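Local coordinates for dual oxidase maturation factor 1 (PDB 6WXU), which is probably required for the maturation of the oxidase DUOX1 and its transport from the endoplasmic reticulum to the plasma membrane, at residues A25-I30 with I63-L68; L101-G106 with E159-R164; M226-I231 with T245-A250. All blocks are in the same frame, centred on the assembly; numbering follows the deposited sequence.

Contact 1: A25-I30 with I63-L68; sequences AVIITI and IGAVIL. With PLC (diundecyl phosphatidyl choline), chain O.
Helices 22-41 and 50-72, predicted to span the membrane in succession, come near each other where the CA atoms of Ile-27 and Ala-65 lie 7.0 Å apart. Ile-27 carries the protein side of this meeting with its two branches. The CG2 methyl, anti to the backbone N, lies 4.5 Å from Ala-65 CB, while CG1, beside the backbone N (chi1 -65°), extends so that CD1 reaches 3.9 Å from Leu-68 O. A bound phosphatidylcholine supplies further apolar contact. Val-26 divides its methyls between the two acyl chains, with CG2 3.8 Å from C1' of one and CG1 3.9 Å from C3B of the other. Further along this second chain, Ile-30 CD1 lies 3.7 Å from C7B and Leu-68 CD2 lies 4.0 Å from C8B, so one acyl chain touches both helices beside the place where they meet. The Thr-29 hydroxyl, near the other tail, has the backbone oxygens of Ala-25 and Val-26 within bonding reach, which keeps its polarity turned back into the helix. No hydrogen bond or charge pair crosses between the segments: the contact consists of Ile-27 methyl groups lying on Ala-65 and on the backbone and side chain of Leu-68.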
# COMPACT_ATOMS: atom_id res chain seq x y z
N ALA B 25 -26.55 -14.01 -7.54
CA ALA B 25 -26.74 -15.07 -8.51
C ALA B 25 -26.41 -16.43 -7.92
O ALA B 25 -27.05 -17.43 -8.26
CB ALA B 25 -25.87 -14.81 -9.74
N VAL B 26 -25.43 -16.49 -7.01
CA VAL B 26 -25.11 -17.74 -6.34
C VAL B 26 -26.32 -18.25 -5.56
O VAL B 26 -26.69 -19.43 -5.65
CB VAL B 26 -23.89 -17.57 -5.43
CG1 VAL B 26 -23.70 -18.79 -4.56
CG2 VAL B 26 -22.65 -17.33 -6.27
N ILE B 27 -26.96 -17.37 -4.79
CA ILE B 27 -28.11 -17.76 -3.99
C ILE B 27 -29.26 -18.21 -4.88
O ILE B 27 -29.91 -19.23 -4.62
CB ILE B 27 -28.52 -16.61 -3.06
CG1 ILE B 27 -27.40 -16.32 -2.06
CG2 ILE B 27 -29.81 -16.93 -2.36
CD1 ILE B 27 -27.63 -15.10 -1.23
N ILE B 28 -29.53 -17.45 -5.94
CA ILE B 28 -30.64 -17.79 -6.82
C ILE B 28 -30.41 -19.15 -7.47
O ILE B 28 -31.32 -19.98 -7.55
CB ILE B 28 -30.85 -16.69 -7.87
CG1 ILE B 28 -31.24 -15.38 -7.20
CG2 ILE B 28 -31.92 -17.10 -8.86
CD1 ILE B 28 -31.46 -14.25 -8.17
N THR B 29 -29.18 -19.41 -7.94
CA THR B 29 -28.91 -20.68 -8.59
C THR B 29 -28.98 -21.84 -7.60
O THR B 29 -29.48 -22.92 -7.94
CB THR B 29 -27.54 -20.66 -9.27
OG1 THR B 29 -26.54 -20.27 -8.32
CG2 THR B 29 -27.54 -19.69 -10.43
N ILE B 30 -28.49 -21.64 -6.38
CA ILE B 30 -28.53 -22.71 -5.38
C ILE B 30 -29.97 -23.11 -5.09
O ILE B 30 -30.32 -24.30 -5.09
CB ILE B 30 -27.80 -22.28 -4.10
CG1 ILE B 30 -26.29 -22.34 -4.29
CG2 ILE B 30 -28.22 -23.14 -2.93
CD1 ILE B 30 -25.52 -21.96 -3.06
N ILE B 63 -38.34 -18.65 2.23
CA ILE B 63 -38.00 -17.89 3.43
C ILE B 63 -36.51 -17.99 3.73
O ILE B 63 -35.85 -16.99 4.02
CB ILE B 63 -38.85 -18.36 4.62
CG1 ILE B 63 -40.32 -18.00 4.41
CG2 ILE B 63 -38.35 -17.75 5.90
CD1 ILE B 63 -41.23 -18.55 5.47
N GLY B 64 -35.95 -19.20 3.63
CA GLY B 64 -34.53 -19.35 3.88
C GLY B 64 -33.67 -18.59 2.90
O GLY B 64 -32.59 -18.12 3.26
N ALA B 65 -34.14 -18.43 1.66
CA ALA B 65 -33.37 -17.71 0.65
C ALA B 65 -33.47 -16.21 0.85
O ALA B 65 -32.50 -15.48 0.61
CB ALA B 65 -33.85 -18.08 -0.75
N VAL B 66 -34.64 -15.72 1.26
CA VAL B 66 -34.81 -14.29 1.48
C VAL B 66 -33.98 -13.83 2.67
O VAL B 66 -33.32 -12.78 2.62
CB VAL B 66 -36.29 -13.95 1.67
CG1 VAL B 66 -36.43 -12.62 2.35
CG2 VAL B 66 -36.98 -13.92 0.33
N ILE B 67 -33.98 -14.60 3.77
CA ILE B 67 -33.20 -14.21 4.94
C ILE B 67 -31.72 -14.08 4.58
O ILE B 67 -31.01 -13.25 5.16
CB ILE B 67 -33.39 -15.23 6.07
CG1 ILE B 67 -34.85 -15.28 6.50
CG2 ILE B 67 -32.53 -14.87 7.26
CD1 ILE B 67 -35.14 -16.38 7.48
N LEU B 68 -31.25 -14.86 3.63
CA LEU B 68 -29.84 -14.86 3.27
C LEU B 68 -29.50 -13.84 2.20
O LEU B 68 -28.39 -13.31 2.19
CB LEU B 68 -29.42 -16.26 2.80
CG LEU B 68 -27.96 -16.65 2.96
CD1 LEU B 68 -27.54 -16.59 4.41
CD2 LEU B 68 -27.77 -18.05 2.41
C1 PLC O . -16.57 -14.35 -7.22
C2 PLC O . -17.46 -15.38 -6.57
C3 PLC O . -17.97 -14.86 -5.26
C4 PLC O . -16.69 -10.02 -5.09
C5 PLC O . -18.02 -10.33 -4.38
C6 PLC O . -19.52 -9.28 -5.99
C7 PLC O . -20.22 -9.53 -3.81
C8 PLC O . -18.49 -7.96 -4.25
C' PLC O . -18.76 -16.96 -7.89
C1' PLC O . -19.82 -17.35 -8.88
C2' PLC O . -19.60 -18.79 -9.31
C3' PLC O . -20.83 -19.69 -9.35
C4' PLC O . -20.97 -20.64 -8.16
C5' PLC O . -21.88 -21.73 -8.67
C6' PLC O . -22.85 -22.30 -7.67
C7' PLC O . -24.09 -22.70 -8.45
C8' PLC O . -24.77 -23.99 -8.02
C9' PLC O . -24.42 -25.19 -8.89
CA' PLC O . -25.39 -25.51 -10.00
CB' PLC O . -25.08 -26.85 -10.59
CB PLC O . -19.59 -15.62 -3.59
C1B PLC O . -20.36 -16.76 -2.99
C2B PLC O . -20.85 -16.42 -1.60
C3B PLC O . -22.10 -17.23 -1.31
C4B PLC O . -22.57 -16.95 0.09
C5B PLC O . -23.14 -18.21 0.69
C6B PLC O . -24.40 -18.58 -0.06
C7B PLC O . -24.63 -20.07 -0.05
C8B PLC O . -24.89 -20.57 1.36
C9B PLC O . -25.84 -21.76 1.33
CAA PLC O . -26.21 -22.18 2.73
CBA PLC O . -25.11 -21.81 3.69
O' PLC O . -18.05 -17.78 -7.44
OB PLC O . -19.58 -14.53 -3.11
O2 PLC O . -18.58 -15.63 -7.41
O3 PLC O . -18.85 -15.83 -4.80
O1P PLC O . -17.20 -11.35 -7.52
O2P PLC O . -14.66 -11.64 -7.54
O3P PLC O . -16.14 -13.32 -6.35
O4P PLC O . -15.91 -11.16 -5.45
N PLC O . -19.03 -9.28 -4.61
P PLC O . -15.96 -11.83 -6.88

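Contact 2: L101-G106 with E159-R164; sequences LQIGLG and EKFTPR
Apolar contact accounts for all that passes directly between 101-106 and 159-164, and it centres on the ring of Phe-161. Ile-103 approaches with its outermost methyl, CD1, which lies 3.8 Å from Phe-161 CZ and 4.1 Å from CE2. Leu-101 adds a looser touch, its CD2 being 4.3 Å from Phe-161 CE1. Both methyls meet the ring obliquely, so the CE1-CZ-CE2 end of the phenyl group is shared by two residues projecting from the same side of strand 94-103. The Phe-161 torsion sets CG beside the backbone N (chi1 -65°) and sends the ring across a gap of 10.3 Å between the CA atoms of Ile-103 and Phe-161. Tyr-138 and Leu-169 also pack on the phenylalanine, and Val-108 touches both aliphatic residues.

Backbone hydrogen bonding shapes each side separately. A type I turn from Glu-159 to Thr-162 is closed by Thr-162 N to Glu-159 O at 3.2 Å, and it presents Phe-161 to the strand. In strand 94-103, Leu-101 and Ile-103 are paired through their backbones with Gly-79 and Ser-77.

The charged group of Lys-160 is held away from the ring contact: its NZ donates to Pro-235 O and forms a salt bridge with an acidic side chain of another protein chain. The turn thus gives Phe-161 to the apolar contact and Lys-160 to a partner protein. Overall, an aromatic residue from a connecting loop covers part of an antiparallel sheet, here in the predicted extracellular domain, consistent with the claudin-like extracellular fold described for this family.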
# COMPACT_ATOMS: atom_id res chain seq x y z
N LEU B 101 -27.60 6.21 -4.86
CA LEU B 101 -27.04 5.68 -3.63
C LEU B 101 -27.73 4.38 -3.28
O LEU B 101 -28.93 4.21 -3.53
CB LEU B 101 -27.19 6.65 -2.46
CG LEU B 101 -26.04 7.59 -2.12
CD1 LEU B 101 -26.43 8.44 -0.95
CD2 LEU B 101 -24.80 6.79 -1.81
N GLN B 102 -26.99 3.46 -2.67
CA GLN B 102 -27.55 2.18 -2.25
C GLN B 102 -26.83 1.77 -0.97
O GLN B 102 -25.74 1.20 -1.02
CB GLN B 102 -27.38 1.13 -3.34
CG GLN B 102 -28.36 1.26 -4.48
CD GLN B 102 -28.18 0.17 -5.51
OE1 GLN B 102 -27.08 -0.35 -5.68
NE2 GLN B 102 -29.25 -0.18 -6.19
N ILE B 103 -27.46 2.05 0.17
CA ILE B 103 -26.84 1.87 1.47
C ILE B 103 -27.29 0.53 2.03
O ILE B 103 -28.47 0.34 2.33
CB ILE B 103 -27.19 3.01 2.43
CG1 ILE B 103 -27.00 4.35 1.73
CG2 ILE B 103 -26.32 2.95 3.66
CD1 ILE B 103 -27.50 5.51 2.53
N GLY B 104 -26.36 -0.40 2.17
CA GLY B 104 -26.64 -1.70 2.73
C GLY B 104 -26.34 -1.76 4.21
O GLY B 104 -26.41 -0.76 4.93
N LEU B 105 -26.00 -2.96 4.68
CA LEU B 105 -25.68 -3.13 6.09
C LEU B 105 -24.19 -3.02 6.37
O LEU B 105 -23.80 -2.63 7.48
CB LEU B 105 -26.18 -4.49 6.58
CG LEU B 105 -27.70 -4.70 6.62
CD1 LEU B 105 -28.02 -6.10 7.06
CD2 LEU B 105 -28.35 -3.70 7.54
N GLY B 106 -23.34 -3.33 5.40
CA GLY B 106 -21.92 -3.25 5.62
C GLY B 106 -21.18 -2.50 4.54
O GLY B 106 -20.05 -2.85 4.19
N GLU B 159 -17.20 10.39 0.33
CA GLU B 159 -16.64 11.02 1.52
C GLU B 159 -17.71 11.51 2.48
O GLU B 159 -17.38 11.81 3.63
CB GLU B 159 -15.75 12.19 1.14
CG GLU B 159 -16.50 13.46 0.88
CD GLU B 159 -15.63 14.68 1.01
OE1 GLU B 159 -14.74 14.68 1.88
OE2 GLU B 159 -15.83 15.64 0.24
N LYS B 160 -18.96 11.61 2.04
CA LYS B 160 -20.03 11.92 2.98
C LYS B 160 -20.10 10.90 4.12
O LYS B 160 -20.52 11.25 5.22
CB LYS B 160 -21.37 11.99 2.26
CG LYS B 160 -21.57 13.23 1.43
CD LYS B 160 -21.72 14.45 2.30
CE LYS B 160 -22.04 15.67 1.47
NZ LYS B 160 -22.27 16.86 2.31
N PHE B 161 -19.70 9.66 3.87
CA PHE B 161 -19.79 8.58 4.85
C PHE B 161 -18.46 8.27 5.51
O PHE B 161 -18.34 7.24 6.17
CB PHE B 161 -20.33 7.31 4.19
CG PHE B 161 -21.73 7.42 3.70
CD1 PHE B 161 -21.99 7.91 2.44
CD2 PHE B 161 -22.78 7.03 4.49
CE1 PHE B 161 -23.27 8.03 1.99
CE2 PHE B 161 -24.07 7.14 4.04
CZ PHE B 161 -24.31 7.63 2.79
N THR B 162 -17.47 9.13 5.36
CA THR B 162 -16.13 8.83 5.82
C THR B 162 -16.02 9.11 7.32
O THR B 162 -16.79 9.89 7.87
CB THR B 162 -15.12 9.65 5.02
OG1 THR B 162 -13.98 8.85 4.72
CG2 THR B 162 -14.67 10.87 5.78
N PRO B 163 -15.09 8.45 8.01
CA PRO B 163 -14.93 8.70 9.44
C PRO B 163 -14.50 10.13 9.72
O PRO B 163 -13.65 10.69 9.02
CB PRO B 163 -13.84 7.70 9.85
CG PRO B 163 -13.87 6.66 8.83
CD PRO B 163 -14.26 7.33 7.55
N ARG B 164 -15.09 10.71 10.75
CA ARG B 164 -14.80 12.08 11.17
C ARG B 164 -15.11 13.08 10.05
O ARG B 164 -14.24 13.80 9.55
CB ARG B 164 -13.35 12.21 11.64
CG ARG B 164 -13.18 12.01 13.13
CD ARG B 164 -11.77 11.59 13.47
NE ARG B 164 -11.51 10.20 13.10
CZ ARG B 164 -11.84 9.16 13.85
NH1 ARG B 164 -12.46 9.34 15.01
NH2 ARG B 164 -11.57 7.92 13.44

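Contact 3: M226-I231 with T245-A250; sequences MTTSLI and THHGPA
At the edge of the antiparallel extracellular sheet, strand 245-247 is covered by the short, weakly bonded helical turn 228-231, which follows helix 203-224, predicted to cross the membrane. Thr-228 and Ile-231, three residues apart on that turn, meet His-247 and Thr-245, two residues apart on the strand. The connection between the segments includes Cys-234, joined by a disulfide to Cys-167. Through its backbone the strand joins the sheet, His-246 pairing with Val-78, and Gly-248 then takes the N-cap position of helix 249-273.

No hydrogen bond spans the two segments; methyl groups do the touching. Thr-228 holds OG1 between the backbone N and the carbonyl carbon (chi1 68°), which leaves CG2 anti to the carbonyl carbon and near the far end of the His-247 imidazole, at 3.4 Å from NE2 and 4.1 Å from CE1. The two side chains cross at about a right angle, with the methyl oblique to the ring. Stacking of His-247 on Phe-251 gives the imidazole a second neighbour and links the strand residue to the first turn of the following helix.

The other pair is more sheltered. Ile-231, whose side chain also packs on Tyr-173 and Leu-169, lies across Thr-245 nearly perpendicularly, and both ends of its branched chain converge on the threonine hydroxyl oxygen: CG2 is 3.7 Å and CD1 4.2 Å from Thr-245 OG1.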
# COMPACT_ATOMS: atom_id res chain seq x y z
N MET B 226 -33.05 3.02 12.90
CA MET B 226 -32.49 4.07 13.75
C MET B 226 -31.50 4.95 13.01
O MET B 226 -30.74 5.67 13.65
CB MET B 226 -31.82 3.46 14.98
CG MET B 226 -32.76 2.78 15.93
SD MET B 226 -31.94 2.31 17.47
CE MET B 226 -30.49 1.48 16.84
N THR B 227 -31.48 4.89 11.68
CA THR B 227 -30.59 5.71 10.87
C THR B 227 -31.31 6.76 10.05
O THR B 227 -30.69 7.76 9.68
CB THR B 227 -29.78 4.83 9.92
OG1 THR B 227 -30.67 4.17 9.01
CG2 THR B 227 -29.01 3.79 10.69
N THR B 228 -32.60 6.56 9.76
CA THR B 228 -33.31 7.47 8.87
C THR B 228 -33.40 8.88 9.44
O THR B 228 -33.53 9.85 8.69
CB THR B 228 -34.71 6.93 8.58
OG1 THR B 228 -35.50 6.98 9.77
CG2 THR B 228 -34.62 5.49 8.12
N SER B 229 -33.32 9.01 10.76
CA SER B 229 -33.40 10.31 11.41
C SER B 229 -32.07 11.05 11.40
O SER B 229 -31.95 12.09 12.05
CB SER B 229 -33.90 10.15 12.84
OG SER B 229 -33.06 9.27 13.57
N LEU B 230 -31.07 10.54 10.69
CA LEU B 230 -29.74 11.12 10.70
C LEU B 230 -29.28 11.60 9.34
O LEU B 230 -28.66 12.66 9.25
CB LEU B 230 -28.73 10.10 11.24
CG LEU B 230 -27.34 10.67 11.50
CD1 LEU B 230 -27.33 11.53 12.76
CD2 LEU B 230 -26.35 9.55 11.62
N ILE B 231 -29.55 10.85 8.27
CA ILE B 231 -29.16 11.28 6.93
C ILE B 231 -30.15 12.28 6.34
O ILE B 231 -29.89 12.82 5.26
CB ILE B 231 -29.02 10.07 5.99
CG1 ILE B 231 -28.11 10.41 4.81
CG2 ILE B 231 -30.38 9.62 5.51
CD1 ILE B 231 -27.90 9.28 3.85
N THR B 245 -32.93 9.95 0.02
CA THR B 245 -32.94 8.51 0.18
C THR B 245 -34.16 8.08 0.97
O THR B 245 -34.54 8.73 1.95
CB THR B 245 -31.67 8.03 0.90
OG1 THR B 245 -31.68 8.51 2.25
CG2 THR B 245 -30.44 8.54 0.20
N HIS B 246 -34.78 6.98 0.54
CA HIS B 246 -35.91 6.40 1.24
C HIS B 246 -35.67 4.91 1.46
O HIS B 246 -34.57 4.42 1.19
CB HIS B 246 -37.20 6.63 0.47
CG HIS B 246 -37.09 6.32 -0.99
ND1 HIS B 246 -37.19 7.29 -1.96
CD2 HIS B 246 -36.88 5.16 -1.64
CE1 HIS B 246 -37.05 6.73 -3.15
NE2 HIS B 246 -36.86 5.44 -2.98
N HIS B 247 -36.67 4.19 1.95
CA HIS B 247 -36.50 2.78 2.27
C HIS B 247 -36.51 1.94 1.01
O HIS B 247 -37.42 2.04 0.19
CB HIS B 247 -37.60 2.32 3.22
CG HIS B 247 -37.41 2.80 4.62
ND1 HIS B 247 -38.42 3.40 5.34
CD2 HIS B 247 -36.34 2.76 5.44
CE1 HIS B 247 -37.97 3.71 6.55
NE2 HIS B 247 -36.71 3.33 6.63
N GLY B 248 -35.49 1.09 0.86
CA GLY B 248 -35.33 0.31 -0.34
C GLY B 248 -36.16 -0.95 -0.34
O GLY B 248 -37.01 -1.16 0.53
N PRO B 249 -35.93 -1.82 -1.32
CA PRO B 249 -36.70 -3.07 -1.38
C PRO B 249 -36.34 -4.06 -0.30
O PRO B 249 -37.21 -4.82 0.13
CB PRO B 249 -36.37 -3.61 -2.78
CG PRO B 249 -35.91 -2.44 -3.54
CD PRO B 249 -35.18 -1.59 -2.56
N ALA B 250 -35.09 -4.10 0.16
CA ALA B 250 -34.72 -5.08 1.17
C ALA B 250 -35.46 -4.84 2.48
O ALA B 250 -35.79 -5.79 3.19
CB ALA B 250 -33.21 -5.07 1.40

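How the contacts relate
Contacts 2 and 3 form one continuous extracellular core, their centres 12 Å apart. Ile-231 makes two of the three links: its CD1 lies 4.0 Å from Ile-103 CD1 and 4.1 Å from Phe-161 CZ, so turn and loop residues pack on each other. The third joins Leu-101 CD1 to Thr-245 CG2 at 4.2 Å, a side-chain link between strands 94-103 and 245-247, which strand 77-86 separates in the sheet. Contact 1 stands apart among the membrane helices, with centres about 25 Å from contact 2 and about 24 Å from contact 3, and touches neither. It alone of the three includes residues of the phosphatidylcholine pocket. Helix 249-273, which starts within contact 3, packs on Ile-63 and Val-66 of contact 1 and so connects the two regions.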